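Local coordinates for protein carboxylesterase (Uncultured bacterium, PDB 5GMX) that hydrolyses carboxylic esters as a family VIII carboxylesterase of the beta-lactamase superfamily and also acts on oxyimino cephalosporins, at residues A[121-127]-A[148-152]; A[132-136]-A[257-263]; A[138-142]-A[166-171]; A[155-160]-A[309-314]. One frame throughout, in Å; residues are numbered along the deposited sequence.

Contact 1: residues A[121-127]-A[148-152]; sequences AGICGPR and QWPFF
Two irregular segments can be joined by side-chain amide and guanidinium groups bonding to backbone atoms, as 121-127 and 148-152 illustrate. Gly-122 and Pro-150 CA atoms lie 4.6 Å apart. Gly-122 has phi/psi 80/17; a side chain would clash with Phe-152 O. Phe-151 N donates to Gly-122 O (2.8 Å). The Gln-148 amide (chi1 t, chi2 t) acts both ways, NE2 to Gly-125 O at 2.7 Å and OE1 from Arg-127 N at 3.0 Å. Arg-127 (chi1-chi3 m, t, t) reaches Trp-149 O through NE and NH2, both at 2.8 Å. One water links Gly-122 O, Gln-148 NE2 and Trp-149 O. Aromatic contacts follow: Gly-122 CA makes a CH-pi contact 3.8 Å from the Phe-152 (chi1 p) ring centroid; Cys-124 SG lies 3.7 Å from Phe-152 CE2; CE1 of Phe-151 (chi1 m) lies over the guanidinium face, 3.4 Å from Arg-127 NH1. Main-chain groups bonded by polar side chains, without strand pairing, characterise this loop-loop contact. The loops follow helices 113-117 and 138-146; Phe-151 meets helix 237-244.

Contact 2: residues A[132-136]-A[257-263]; sequences MADLY and AWRAAEV
Complementary shape can hold two elements together with only water-mediated polar links, as helix 132-136 against 257-263 illustrates. The second segment is helical through Ala-260; Ala-261 (phi/psi -77/177) breaks into an extended run. The closest CA pairs are Tyr-136 with Ala-261 (5.6 Å) and Leu-135 with Val-263 (7.1 Å). Tyr-136 (chi1 m) is the main bump. Its ring enters a hollow lined by alanines: Ala-261 CB lies 3.4 Å from Tyr-136 CD1, Ala-257 CB 3.8 Å from Tyr-136 CE2, and Ala-257 O over one face. The small methyls leave room for the ring, Tyr-136 OH lying 3.4 Å from Trp-258 CB. A second bump, Leu-135 CD2 (chi1 -122°), sits over the notch between Trp-258 CZ3 (3.9 Å) and Val-263 CG1 (4.2 Å). Selenomethionine Met-132 adds an oblique Met-aromatic contact, SE to Trp-258 CZ3 at 4.3 Å. Beside the closest backbone approach, one water bridges Leu-135 O (2.7 Å) and Glu-262 O (2.8 Å), another Tyr-136 O (3.0 Å) and Glu-262 N (2.9 Å). Trp-258 (chi1 t) donates through NE1 to Asn-68 and touches Leu-248 of the ligand pocket, so this apolar helix-end packing lies just behind it, the Trp-258 side chain about 7 Å from phenylmethanesulfonic acid.

Contact 3: residues A[138-142]-A[166-171]; sequences WDKLC and GHIAGE
Helices 138-142 and 166-171 cross nearly at right angles: their short axes approach to 10.1 Å with a signed crossing angle of -101°, and the nearest CA atoms, those of Cys-142 and His-167, are 6.5 Å apart. Such a wide axis separation suits large side chains, here rings. Trp-138 (chi1 t) and His-167 (chi1 m) form an offset stack, the Trp six-membered ring and the His ring having centroids 4.3 Å apart and planes at 27°. Leu-141 CD2 lies over the opposite face of the imidazole, 3.4 Å from His-167 NE2, so the histidine is sandwiched between indole and leucine. Cys-142 SG faces the imidazole edge, 4.1 Å from His-167 CD2, and also meets Glu-171 CB at 3.9 Å. Gly-170 leaves space for the indole; a CB there would clash with Trp-138 CH2. The polar part of the contact is the bond from Trp-138 NE1 to Glu-171 OE1 (2.9 Å), while a water joins Asp-139 OD1 (3.1 Å) to Glu-171 OE2 (2.6 Å). Glu-171 also salt-bridges Arg-174 and Arg-175. Trp-100 of a loop touches Cys-142 and Glu-171, while Ile-168 and Ala-169, pointing away from 138-142, pack on helix 113-117.

Contact 4: residues A[155-160]-A[309-314]; sequences GTANGY and RKDEVI. With PMS (phenylmethanesulfonic acid), chain C.
A loop carrying a pocket residue can be held by a mix of backbone and side-chain hydrogen bonds, as in 155-160 along 309-314. Gly-155 begins the run with phi/psi 86/-6. The guanidinium of Arg-309 then lays one face over the peptide between Thr-156 and Ala-157, its NH2 3.6 Å from Thr-156 C. Beyond, the loop is extended. Ala-157 CB meets Glu-312 OE2 at 3.8 Å. Asn-158 (chi1 p) is the polar hub: its O accepts from Glu-312 N (2.8 Å), its ND2 donates to Asp-311 OD2 (3.0 Å), its OD1 takes a weak bond from Arg-309 NE (3.2 Å), and a water connects its N (2.9 Å) to Lys-310 O (2.8 Å). The nearest CA atoms are those of Gly-159 and Glu-312, 4.4 Å apart. Tyr-160 N donates to Asp-311 OD1 (2.9 Å), which also accepts from Val-313 N (2.9 Å) and Ile-314 N (3.0 Å), an Asx turn and Asx motif. Tyr-160 (chi1 t) CB packs 3.8 Å from Val-313 CB; Ile-314 CD1 makes a CH-pi contact, 4.1 Å from the centroid of the Tyr-160 ring. Tyr-160 lines the phenylmethanesulfonic acid pocket, Tyr-160 OH 3.4 Å from ligand O2S, at most a weak bond, and hydrogen-bonded to Lys-74, consistent with the SxxK active site of this superfamily. Strand 317-320 packs against Asn-158, Asp-311 and Ile-314, while helix 237-244 meets Val-313.

In the fold
Chemistry follows secondary structure here. Contact 1 joins two loops and contact 4 a loop to a strand end and the turn after it; both rely on hydrogen bonds to backbone groups. Contacts 2 and 3 involve helices, whose own backbone bonding leaves the joining chiefly to side-chain packing. Contacts 1 and 3 are largely buried, contacts 2 and 4 only partly. Contacts 2 and 3 use successive helices, 132-136 and 138-146, and adjoin where Leu-135 O and Glu-262 O approach His-167. Contacts 1 and 4 share the loop between helices 138-146 and 165-175: Phe-152 packs on Ala-157 and Gly-159. Contact 1 also meets contact 3 through Ile-123 and Ile-168, while contact 4 alone includes a ligand-pocket residue.

Contact 1: residues A[121-127]-A[148-152]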
loop_
_atom_site.group_PDB
_atom_site.type_symbol
_atom_site.label_atom_id
_atom_site.label_comp_id
_atom_site.label_asym_id
_atom_site.label_seq_id
_atom_site.Cartn_x
_atom_site.Cartn_y
_atom_site.Cartn_z
ATOM N N ALA A 121 4.581 -14.767 9.742
ATOM C CA ALA A 121 5.734 -14.867 10.635
ATOM C C ALA A 121 5.320 -14.766 12.102
ATOM O O ALA A 121 6.090 -15.114 12.990
ATOM C CB ALA A 121 6.768 -13.795 10.308
ATOM N N GLY A 122 4.119 -14.256 12.354
ATOM C CA GLY A 122 3.599 -14.204 13.708
ATOM C C GLY A 122 4.115 -13.068 14.570
ATOM O O GLY A 122 3.988 -13.111 15.788
ATOM N N ILE A 123 4.707 -12.048 13.966
ATOM C CA ILE A 123 5.132 -10.890 14.752
ATOM C C ILE A 123 4.288 -9.682 14.367
ATOM O O ILE A 123 4.797 -8.647 13.910
ATOM C CB ILE A 123 6.630 -10.594 14.579
ATOM C CG1 ILE A 123 7.037 -10.704 13.116
ATOM C CG2 ILE A 123 7.464 -11.586 15.385
ATOM C CD1 ILE A 123 8.483 -10.346 12.886
ATOM N N CYS A 124 2.984 -9.845 14.559
ATOM C CA CYS A 124 1.973 -8.939 14.024
ATOM C C CYS A 124 2.104 -7.502 14.546
ATOM O O CYS A 124 1.635 -6.552 13.907
ATOM C CB CYS A 124 0.584 -9.504 14.325
ATOM S SG CYS A 124 0.459 -11.321 14.047
ATOM N N GLY A 125 2.748 -7.356 15.701
ATOM C CA GLY A 125 3.016 -6.055 16.290
ATOM C C GLY A 125 4.030 -6.205 17.415
ATOM O O GLY A 125 4.280 -7.318 17.876
ATOM N N PRO A 126 4.621 -5.089 17.867
ATOM C CA PRO A 126 5.630 -5.154 18.934
ATOM C C PRO A 126 5.001 -5.626 20.234
ATOM O O PRO A 126 3.890 -5.213 20.539
ATOM C CB PRO A 126 6.119 -3.703 19.059
ATOM C CG PRO A 126 5.633 -3.012 17.798
ATOM C CD PRO A 126 4.371 -3.707 17.424
ATOM N N ARG A 127 5.690 -6.474 20.986
ATOM C CA ARG A 127 5.120 -6.983 22.224
ATOM C C ARG A 127 5.046 -5.891 23.288
ATOM O O ARG A 127 4.101 -5.835 24.075
ATOM C CB ARG A 127 5.930 -8.170 22.738
ATOM C CG ARG A 127 5.488 -9.491 22.152
ATOM C CD ARG A 127 6.268 -10.670 22.722
ATOM N NE ARG A 127 5.928 -11.888 21.994
ATOM C CZ ARG A 127 4.853 -12.629 22.248
ATOM N NH1 ARG A 127 4.016 -12.268 23.213
ATOM N NH2 ARG A 127 4.606 -13.720 21.530
ATOM N N GLN A 148 11.951 -10.737 18.580
ATOM C CA GLN A 148 10.653 -11.029 19.168
ATOM C C GLN A 148 10.161 -12.452 18.952
ATOM O O GLN A 148 10.306 -13.023 17.873
ATOM C CB GLN A 148 9.622 -10.045 18.613
ATOM C CG GLN A 148 8.260 -10.121 19.246
ATOM C CD GLN A 148 7.423 -8.912 18.904
ATOM O OE1 GLN A 148 7.786 -7.785 19.235
ATOM N NE2 GLN A 148 6.292 -9.138 18.241
ATOM N N TRP A 149 9.565 -13.007 20.002
ATOM C CA TRP A 149 8.913 -14.314 19.961
ATOM C C TRP A 149 7.531 -14.197 19.312
ATOM O O TRP A 149 6.720 -13.373 19.728
ATOM C CB TRP A 149 8.799 -14.875 21.393
ATOM C CG TRP A 149 8.127 -16.201 21.501
ATOM C CD1 TRP A 149 6.846 -16.447 21.918
ATOM C CD2 TRP A 149 8.693 -17.473 21.173
ATOM N NE1 TRP A 149 6.584 -17.792 21.871
ATOM C CE2 TRP A 149 7.701 -18.449 21.422
ATOM C CE3 TRP A 149 9.941 -17.885 20.700
ATOM C CZ2 TRP A 149 7.917 -19.812 21.206
ATOM C CZ3 TRP A 149 10.159 -19.239 20.485
ATOM C CH2 TRP A 149 9.151 -20.187 20.745
ATOM N N PRO A 150 7.264 -15.015 18.284
ATOM C CA PRO A 150 5.997 -14.963 17.541
ATOM C C PRO A 150 4.771 -15.284 18.397
ATOM O O PRO A 150 4.859 -16.082 19.340
ATOM C CB PRO A 150 6.183 -16.032 16.460
ATOM C CG PRO A 150 7.655 -16.209 16.339
ATOM C CD PRO A 150 8.200 -15.994 17.704
ATOM N N PHE A 151 3.638 -14.687 18.052
ATOM C CA PHE A 151 2.381 -14.928 18.762
ATOM C C PHE A 151 1.791 -16.286 18.429
ATOM O O PHE A 151 1.058 -16.860 19.221
ATOM C CB PHE A 151 1.364 -13.838 18.423
ATOM C CG PHE A 151 1.766 -12.483 18.883
ATOM C CD1 PHE A 151 1.769 -12.172 20.227
ATOM C CD2 PHE A 151 2.156 -11.512 17.970
ATOM C CE1 PHE A 151 2.140 -10.914 20.663
ATOM C CE2 PHE A 151 2.538 -10.248 18.399
ATOM C CZ PHE A 151 2.526 -9.945 19.744
ATOM N N PHE A 152 2.079 -16.780 17.232
ATOM C CA PHE A 152 1.655 -18.114 16.836
ATOM C C PHE A 152 2.803 -18.768 16.079
ATOM O O PHE A 152 3.766 -18.098 15.711
ATOM C CB PHE A 152 0.375 -18.081 15.985
ATOM C CG PHE A 152 0.413 -17.109 14.812
ATOM C CD1 PHE A 152 1.049 -17.444 13.627
ATOM C CD2 PHE A 152 -0.206 -15.873 14.901
ATOM C CE1 PHE A 152 1.069 -16.557 12.542
ATOM C CE2 PHE A 152 -0.186 -14.974 13.829
ATOM C CZ PHE A 152 0.451 -15.321 12.648
HETATM O O HOH W 1 5.343 -11.574 18.244
#

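Contact 2: residues A[132-136]-A[257-263]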
loop_
_atom_site.group_PDB
_atom_site.type_symbol
_atom_site.label_atom_id
_atom_site.label_comp_id
_atom_site.label_asym_id
_atom_site.label_seq_id
_atom_site.Cartn_x
_atom_site.Cartn_y
_atom_site.Cartn_z
HETATM N N MSE A 132 5.603 6.816 19.163
HETATM C CA MSE A 132 5.725 7.137 17.742
HETATM C C MSE A 132 7.187 7.355 17.352
HETATM O O MSE A 132 7.643 6.946 16.265
HETATM C CB MSE A 132 4.902 8.380 17.406
HETATM C CG MSE A 132 3.405 8.179 17.521
HETATM SE SE MSE A 132 2.763 7.002 16.109
HETATM C CE MSE A 132 0.871 6.871 16.619
ATOM N N ALA A 133 7.924 8.007 18.247
ATOM C CA ALA A 133 9.349 8.221 18.038
ATOM C C ALA A 133 10.050 6.890 17.820
ATOM O O ALA A 133 11.000 6.803 17.045
ATOM C CB ALA A 133 9.965 8.963 19.221
ATOM N N ASP A 134 9.569 5.854 18.504
ATOM C CA ASP A 134 10.113 4.513 18.343
ATOM C C ASP A 134 9.878 4.032 16.920
ATOM O O ASP A 134 10.746 3.411 16.308
ATOM C CB ASP A 134 9.475 3.544 19.337
ATOM C CG ASP A 134 9.734 3.937 20.772
ATOM O OD1 ASP A 134 10.871 4.363 21.071
ATOM O OD2 ASP A 134 8.800 3.818 21.597
ATOM N N LEU A 135 8.702 4.345 16.392
ATOM C CA LEU A 135 8.375 4.017 15.012
ATOM C C LEU A 135 9.342 4.687 14.046
ATOM O O LEU A 135 9.698 4.110 13.012
ATOM C CB LEU A 135 6.942 4.446 14.688
ATOM C CG LEU A 135 5.972 3.380 14.201
ATOM C CD1 LEU A 135 5.979 2.194 15.148
ATOM C CD2 LEU A 135 4.577 3.976 14.086
ATOM N N TYR A 136 9.785 5.894 14.391
ATOM C CA TYR A 136 10.636 6.643 13.462
ATOM C C TYR A 136 12.098 6.174 13.480
ATOM O O TYR A 136 12.862 6.489 12.572
ATOM C CB TYR A 136 10.551 8.143 13.752
ATOM C CG TYR A 136 9.131 8.666 13.767
ATOM C CD1 TYR A 136 8.116 7.992 13.096
ATOM C CD2 TYR A 136 8.799 9.823 14.458
ATOM C CE1 TYR A 136 6.821 8.456 13.108
ATOM C CE2 TYR A 136 7.504 10.297 14.472
ATOM C CZ TYR A 136 6.519 9.607 13.796
ATOM O OH TYR A 136 5.222 10.059 13.806
ATOM N N ALA A 257 6.276 15.025 11.515
ATOM C CA ALA A 257 7.267 14.006 11.863
ATOM C C ALA A 257 6.854 12.644 11.308
ATOM O O ALA A 257 7.691 11.864 10.854
ATOM C CB ALA A 257 7.463 13.933 13.380
ATOM N N TRP A 258 5.556 12.378 11.328
ATOM C CA TRP A 258 5.020 11.145 10.758
ATOM C C TRP A 258 5.300 11.094 9.252
ATOM O O TRP A 258 5.885 10.133 8.751
ATOM C CB TRP A 258 3.518 11.049 11.055
ATOM C CG TRP A 258 2.758 9.993 10.294
ATOM C CD1 TRP A 258 2.071 10.164 9.125
ATOM C CD2 TRP A 258 2.565 8.620 10.675
ATOM N NE1 TRP A 258 1.479 8.982 8.745
ATOM C CE2 TRP A 258 1.764 8.019 9.680
ATOM C CE3 TRP A 258 3.000 7.838 11.753
ATOM C CZ2 TRP A 258 1.393 6.677 9.728
ATOM C CZ3 TRP A 258 2.629 6.503 11.801
ATOM C CH2 TRP A 258 1.828 5.938 10.796
ATOM N N ARG A 259 4.927 12.151 8.542
ATOM C CA ARG A 259 5.142 12.208 7.099
ATOM C C ARG A 259 6.627 12.147 6.711
ATOM O O ARG A 259 6.976 11.599 5.670
ATOM C CB ARG A 259 4.509 13.478 6.528
ATOM C CG ARG A 259 3.020 13.554 6.778
ATOM C CD ARG A 259 2.365 14.675 5.990
ATOM N NE ARG A 259 2.873 15.987 6.360
ATOM C CZ ARG A 259 2.348 16.740 7.317
ATOM N NH1 ARG A 259 1.301 16.300 8.003
ATOM N NH2 ARG A 259 2.872 17.925 7.597
ATOM N N ALA A 260 7.495 12.701 7.547
ATOM C CA ALA A 260 8.920 12.770 7.233
ATOM C C ALA A 260 9.599 11.414 7.405
ATOM O O ALA A 260 10.606 11.129 6.757
ATOM C CB ALA A 260 9.616 13.828 8.109
ATOM N N ALA A 261 9.043 10.585 8.282
ATOM C CA ALA A 261 9.640 9.296 8.619
ATOM C C ALA A 261 9.406 8.251 7.539
ATOM O O ALA A 261 8.722 8.503 6.562
ATOM C CB ALA A 261 9.085 8.795 9.954
ATOM N N GLU A 262 9.968 7.066 7.723
ATOM C CA GLU A 262 9.622 5.957 6.848
ATOM C C GLU A 262 8.895 4.878 7.648
ATOM O O GLU A 262 9.495 4.162 8.442
ATOM C CB GLU A 262 10.858 5.399 6.146
ATOM C CG GLU A 262 11.434 6.395 5.158
ATOM C CD GLU A 262 12.406 5.771 4.181
ATOM O OE1 GLU A 262 13.022 6.534 3.397
ATOM O OE2 GLU A 262 12.529 4.526 4.170
ATOM N N VAL A 263 7.579 4.824 7.467
ATOM C CA VAL A 263 6.736 3.808 8.090
ATOM C C VAL A 263 5.929 3.158 6.981
ATOM O O VAL A 263 4.742 3.446 6.816
ATOM C CB VAL A 263 5.792 4.406 9.158
ATOM C CG1 VAL A 263 5.138 3.298 9.983
ATOM C CG2 VAL A 263 6.560 5.343 10.081
HETATM O O HOH W 2 11.131 4.082 10.719
HETATM O O HOH W 3 12.039 6.713 9.710
#

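Contact 3: residues A[138-142]-A[166-171]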
loop_
_atom_site.group_PDB
_atom_site.type_symbol
_atom_site.label_atom_id
_atom_site.label_comp_id
_atom_site.label_asym_id
_atom_site.label_seq_id
_atom_site.Cartn_x
_atom_site.Cartn_y
_atom_site.Cartn_z
ATOM N N TRP A 138 14.298 3.497 12.633
ATOM C CA TRP A 138 14.220 2.298 11.796
ATOM C C TRP A 138 14.989 1.089 12.339
ATOM O O TRP A 138 14.424 -0.002 12.529
ATOM C CB TRP A 138 14.723 2.617 10.388
ATOM C CG TRP A 138 14.590 1.460 9.451
ATOM C CD1 TRP A 138 15.481 0.442 9.269
ATOM C CD2 TRP A 138 13.489 1.192 8.576
ATOM N NE1 TRP A 138 15.005 -0.441 8.331
ATOM C CE2 TRP A 138 13.782 -0.004 7.891
ATOM C CE3 TRP A 138 12.287 1.853 8.297
ATOM C CZ2 TRP A 138 12.919 -0.553 6.940
ATOM C CZ3 TRP A 138 11.428 1.305 7.353
ATOM C CH2 TRP A 138 11.750 0.116 6.685
ATOM N N ASP A 139 16.282 1.282 12.565
ATOM C CA ASP A 139 17.162 0.191 12.969
ATOM C C ASP A 139 16.777 -0.375 14.332
ATOM O O ASP A 139 16.893 -1.576 14.573
ATOM C CB ASP A 139 18.613 0.668 12.980
ATOM C CG ASP A 139 19.091 1.098 11.600
ATOM O OD1 ASP A 139 18.582 0.545 10.596
ATOM O OD2 ASP A 139 19.968 1.990 11.520
ATOM N N LYS A 140 16.328 0.502 15.220
ATOM C CA LYS A 140 15.942 0.098 16.565
ATOM C C LYS A 140 14.652 -0.739 16.547
ATOM O O LYS A 140 14.563 -1.795 17.190
ATOM C CB LYS A 140 15.777 1.334 17.452
ATOM C CG LYS A 140 15.437 1.030 18.892
ATOM C CD LYS A 140 15.459 2.307 19.719
ATOM C CE LYS A 140 14.667 2.149 21.002
ATOM N NZ LYS A 140 15.353 1.196 21.916
ATOM N N LEU A 141 13.655 -0.268 15.802
ATOM C CA LEU A 141 12.409 -1.013 15.663
ATOM C C LEU A 141 12.653 -2.383 15.023
ATOM O O LEU A 141 12.115 -3.396 15.481
ATOM C CB LEU A 141 11.395 -0.226 14.841
ATOM C CG LEU A 141 10.013 -0.876 14.816
ATOM C CD1 LEU A 141 9.371 -0.799 16.190
ATOM C CD2 LEU A 141 9.129 -0.211 13.778
ATOM N N CYS A 142 13.480 -2.401 13.978
ATOM C CA CYS A 142 13.819 -3.643 13.289
ATOM C C CYS A 142 14.556 -4.621 14.214
ATOM O O CYS A 142 14.295 -5.832 14.174
ATOM C CB CYS A 142 14.654 -3.347 12.036
ATOM S SG CYS A 142 13.670 -2.607 10.678
ATOM N N GLY A 166 5.851 -2.902 6.874
ATOM C CA GLY A 166 6.767 -2.103 6.087
ATOM C C GLY A 166 8.197 -2.201 6.574
ATOM O O GLY A 166 9.132 -2.218 5.773
ATOM N N HIS A 167 8.370 -2.288 7.893
ATOM C CA HIS A 167 9.698 -2.412 8.478
ATOM C C HIS A 167 10.356 -3.767 8.208
ATOM O O HIS A 167 11.546 -3.822 7.903
ATOM C CB HIS A 167 9.646 -2.176 9.988
ATOM C CG HIS A 167 9.628 -0.727 10.366
ATOM N ND1 HIS A 167 8.477 0.029 10.355
ATOM C CD2 HIS A 167 10.626 0.109 10.738
ATOM C CE1 HIS A 167 8.762 1.267 10.721
ATOM N NE2 HIS A 167 10.059 1.344 10.955
ATOM N N ILE A 168 9.609 -4.861 8.341
ATOM C CA ILE A 168 10.219 -6.176 8.160
ATOM C C ILE A 168 10.460 -6.465 6.669
ATOM O O ILE A 168 11.559 -6.928 6.273
ATOM C CB ILE A 168 9.373 -7.296 8.819
ATOM C CG1 ILE A 168 7.933 -7.281 8.307
ATOM C CG2 ILE A 168 9.379 -7.134 10.334
ATOM C CD1 ILE A 168 7.003 -8.232 9.054
ATOM N N ALA A 169 9.454 -6.167 5.845
ATOM C CA ALA A 169 9.613 -6.297 4.397
ATOM C C ALA A 169 10.773 -5.422 3.916
ATOM O O ALA A 169 11.699 -5.874 3.211
ATOM C CB ALA A 169 8.319 -5.908 3.683
ATOM N N GLY A 170 10.730 -4.172 4.362
ATOM C CA GLY A 170 11.709 -3.171 3.987
ATOM C C GLY A 170 13.113 -3.521 4.434
ATOM O O GLY A 170 14.077 -3.231 3.733
ATOM N N GLU A 171 13.240 -4.133 5.607
ATOM C CA GLU A 171 14.558 -4.473 6.114
ATOM C C GLU A 171 15.142 -5.619 5.305
ATOM O O GLU A 171 16.356 -5.664 5.075
ATOM C CB GLU A 171 14.518 -4.820 7.602
ATOM C CG GLU A 171 15.889 -5.130 8.210
ATOM C CD GLU A 171 16.893 -3.970 8.132
ATOM O OE1 GLU A 171 16.529 -2.851 7.706
ATOM O OE2 GLU A 171 18.068 -4.187 8.501
HETATM O O HOH W 4 18.744 -2.502 10.362
#

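Contact 4: residues A[155-160]-A[309-314]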
loop_
_atom_site.group_PDB
_atom_site.type_symbol
_atom_site.label_atom_id
_atom_site.label_comp_id
_atom_site.label_asym_id
_atom_site.label_seq_id
_atom_site.Cartn_x
_atom_site.Cartn_y
_atom_site.Cartn_z
ATOM N N GLY A 155 3.885 -19.773 9.821
ATOM C CA GLY A 155 3.395 -20.608 8.736
ATOM C C GLY A 155 2.097 -21.353 9.016
ATOM O O GLY A 155 1.538 -21.972 8.112
ATOM N N THR A 156 1.593 -21.282 10.248
ATOM C CA THR A 156 0.382 -22.027 10.614
ATOM C C THR A 156 -0.854 -21.140 10.703
ATOM O O THR A 156 -1.958 -21.631 10.919
ATOM C CB THR A 156 0.544 -22.752 11.973
ATOM O OG1 THR A 156 0.706 -21.775 13.009
ATOM C CG2 THR A 156 1.762 -23.653 11.960
ATOM N N ALA A 157 -0.656 -19.837 10.550
ATOM C CA ALA A 157 -1.743 -18.863 10.595
ATOM C C ALA A 157 -1.259 -17.568 9.971
ATOM O O ALA A 157 -0.063 -17.395 9.774
ATOM C CB ALA A 157 -2.207 -18.622 12.014
ATOM N N ASN A 158 -2.190 -16.674 9.652
ATOM C CA ASN A 158 -1.832 -15.327 9.236
ATOM C C ASN A 158 -2.461 -14.318 10.181
ATOM O O ASN A 158 -3.594 -14.495 10.633
ATOM C CB ASN A 158 -2.243 -15.056 7.781
ATOM C CG ASN A 158 -3.597 -15.648 7.428
ATOM O OD1 ASN A 158 -3.704 -16.840 7.136
ATOM N ND2 ASN A 158 -4.632 -14.813 7.428
ATOM N N GLY A 159 -1.687 -13.301 10.530
ATOM C CA GLY A 159 -2.149 -12.230 11.388
ATOM C C GLY A 159 -1.579 -10.937 10.834
ATOM O O GLY A 159 -0.377 -10.706 10.897
ATOM N N TYR A 160 -2.454 -10.097 10.296
ATOM C CA TYR A 160 -2.064 -8.839 9.660
ATOM C C TYR A 160 -1.033 -8.043 10.463
ATOM O O TYR A 160 -1.294 -7.623 11.585
ATOM C CB TYR A 160 -3.315 -7.996 9.436
ATOM C CG TYR A 160 -3.154 -6.756 8.585
ATOM C CD1 TYR A 160 -2.557 -6.813 7.336
ATOM C CD2 TYR A 160 -3.661 -5.539 9.013
ATOM C CE1 TYR A 160 -2.443 -5.680 6.547
ATOM C CE2 TYR A 160 -3.558 -4.400 8.230
ATOM C CZ TYR A 160 -2.954 -4.479 7.000
ATOM O OH TYR A 160 -2.857 -3.348 6.233
ATOM N N ARG A 309 -7.043 -17.768 4.723
ATOM C CA ARG A 309 -7.509 -18.188 6.052
ATOM C C ARG A 309 -8.112 -17.033 6.817
ATOM O O ARG A 309 -7.819 -15.884 6.524
ATOM C CB ARG A 309 -6.365 -18.759 6.904
ATOM C CG ARG A 309 -5.860 -20.134 6.532
ATOM C CD ARG A 309 -4.970 -20.689 7.649
ATOM N NE ARG A 309 -3.691 -19.998 7.712
ATOM C CZ ARG A 309 -2.537 -20.512 7.294
ATOM N NH1 ARG A 309 -2.498 -21.741 6.802
ATOM N NH2 ARG A 309 -1.423 -19.797 7.370
ATOM N N LYS A 310 -8.917 -17.340 7.831
ATOM C CA LYS A 310 -9.402 -16.306 8.734
ATOM C C LYS A 310 -8.204 -15.655 9.403
ATOM O O LYS A 310 -7.347 -16.337 9.976
ATOM C CB LYS A 310 -10.368 -16.874 9.781
ATOM C CG LYS A 310 -10.944 -15.809 10.716
ATOM C CD LYS A 310 -12.270 -16.225 11.333
ATOM C CE LYS A 310 -12.067 -17.291 12.399
ATOM N NZ LYS A 310 -11.129 -16.835 13.466
ATOM N N ASP A 311 -8.127 -14.335 9.303
ATOM C CA ASP A 311 -6.951 -13.622 9.772
ATOM C C ASP A 311 -7.024 -13.332 11.264
ATOM O O ASP A 311 -8.025 -12.806 11.748
ATOM C CB ASP A 311 -6.779 -12.321 8.984
ATOM C CG ASP A 311 -5.418 -11.693 9.194
ATOM O OD1 ASP A 311 -5.268 -10.918 10.163
ATOM O OD2 ASP A 311 -4.501 -11.988 8.395
ATOM N N GLU A 312 -5.940 -13.641 11.977
ATOM C CA GLU A 312 -5.874 -13.479 13.431
ATOM C C GLU A 312 -6.046 -12.029 13.884
ATOM O O GLU A 312 -6.350 -11.772 15.046
ATOM C CB GLU A 312 -4.538 -14.013 13.968
ATOM C CG GLU A 312 -4.214 -15.461 13.608
ATOM C CD GLU A 312 -5.110 -16.470 14.318
ATOM O OE1 GLU A 312 -5.547 -16.188 15.457
ATOM O OE2 GLU A 312 -5.373 -17.550 13.741
ATOM N N VAL A 313 -5.825 -11.079 12.979
ATOM C CA VAL A 313 -5.901 -9.670 13.341
ATOM C C VAL A 313 -7.119 -8.995 12.724
ATOM O O VAL A 313 -7.844 -8.278 13.408
ATOM C CB VAL A 313 -4.616 -8.904 12.921
ATOM C CG1 VAL A 313 -4.769 -7.417 13.172
ATOM C CG2 VAL A 313 -3.407 -9.440 13.677
ATOM N N ILE A 314 -7.345 -9.234 11.435
ATOM C CA ILE A 314 -8.430 -8.580 10.705
ATOM C C ILE A 314 -9.779 -9.230 11.013
ATOM O O ILE A 314 -10.803 -8.554 11.080
ATOM C CB ILE A 314 -8.162 -8.603 9.177
ATOM C CG1 ILE A 314 -6.957 -7.716 8.841
ATOM C CG2 ILE A 314 -9.391 -8.161 8.388
ATOM C CD1 ILE A 314 -6.432 -7.894 7.432
HETATM C C PMS C . -2.861 0.564 8.563
HETATM S S PMS C . -3.860 0.058 7.180
HETATM C C1 PMS C . -3.627 0.533 9.874
HETATM C C2 PMS C . -4.282 1.670 10.329
HETATM C C3 PMS C . -4.979 1.643 11.529
HETATM C C4 PMS C . -5.020 0.479 12.282
HETATM C C5 PMS C . -4.366 -0.658 11.832
HETATM C C6 PMS C . -3.669 -0.628 10.634
HETATM O O2S PMS C . -4.934 -0.951 7.521
HETATM O O1S PMS C . -4.699 1.205 6.665
HETATM O O HOH W 5 -4.890 -17.642 10.313
#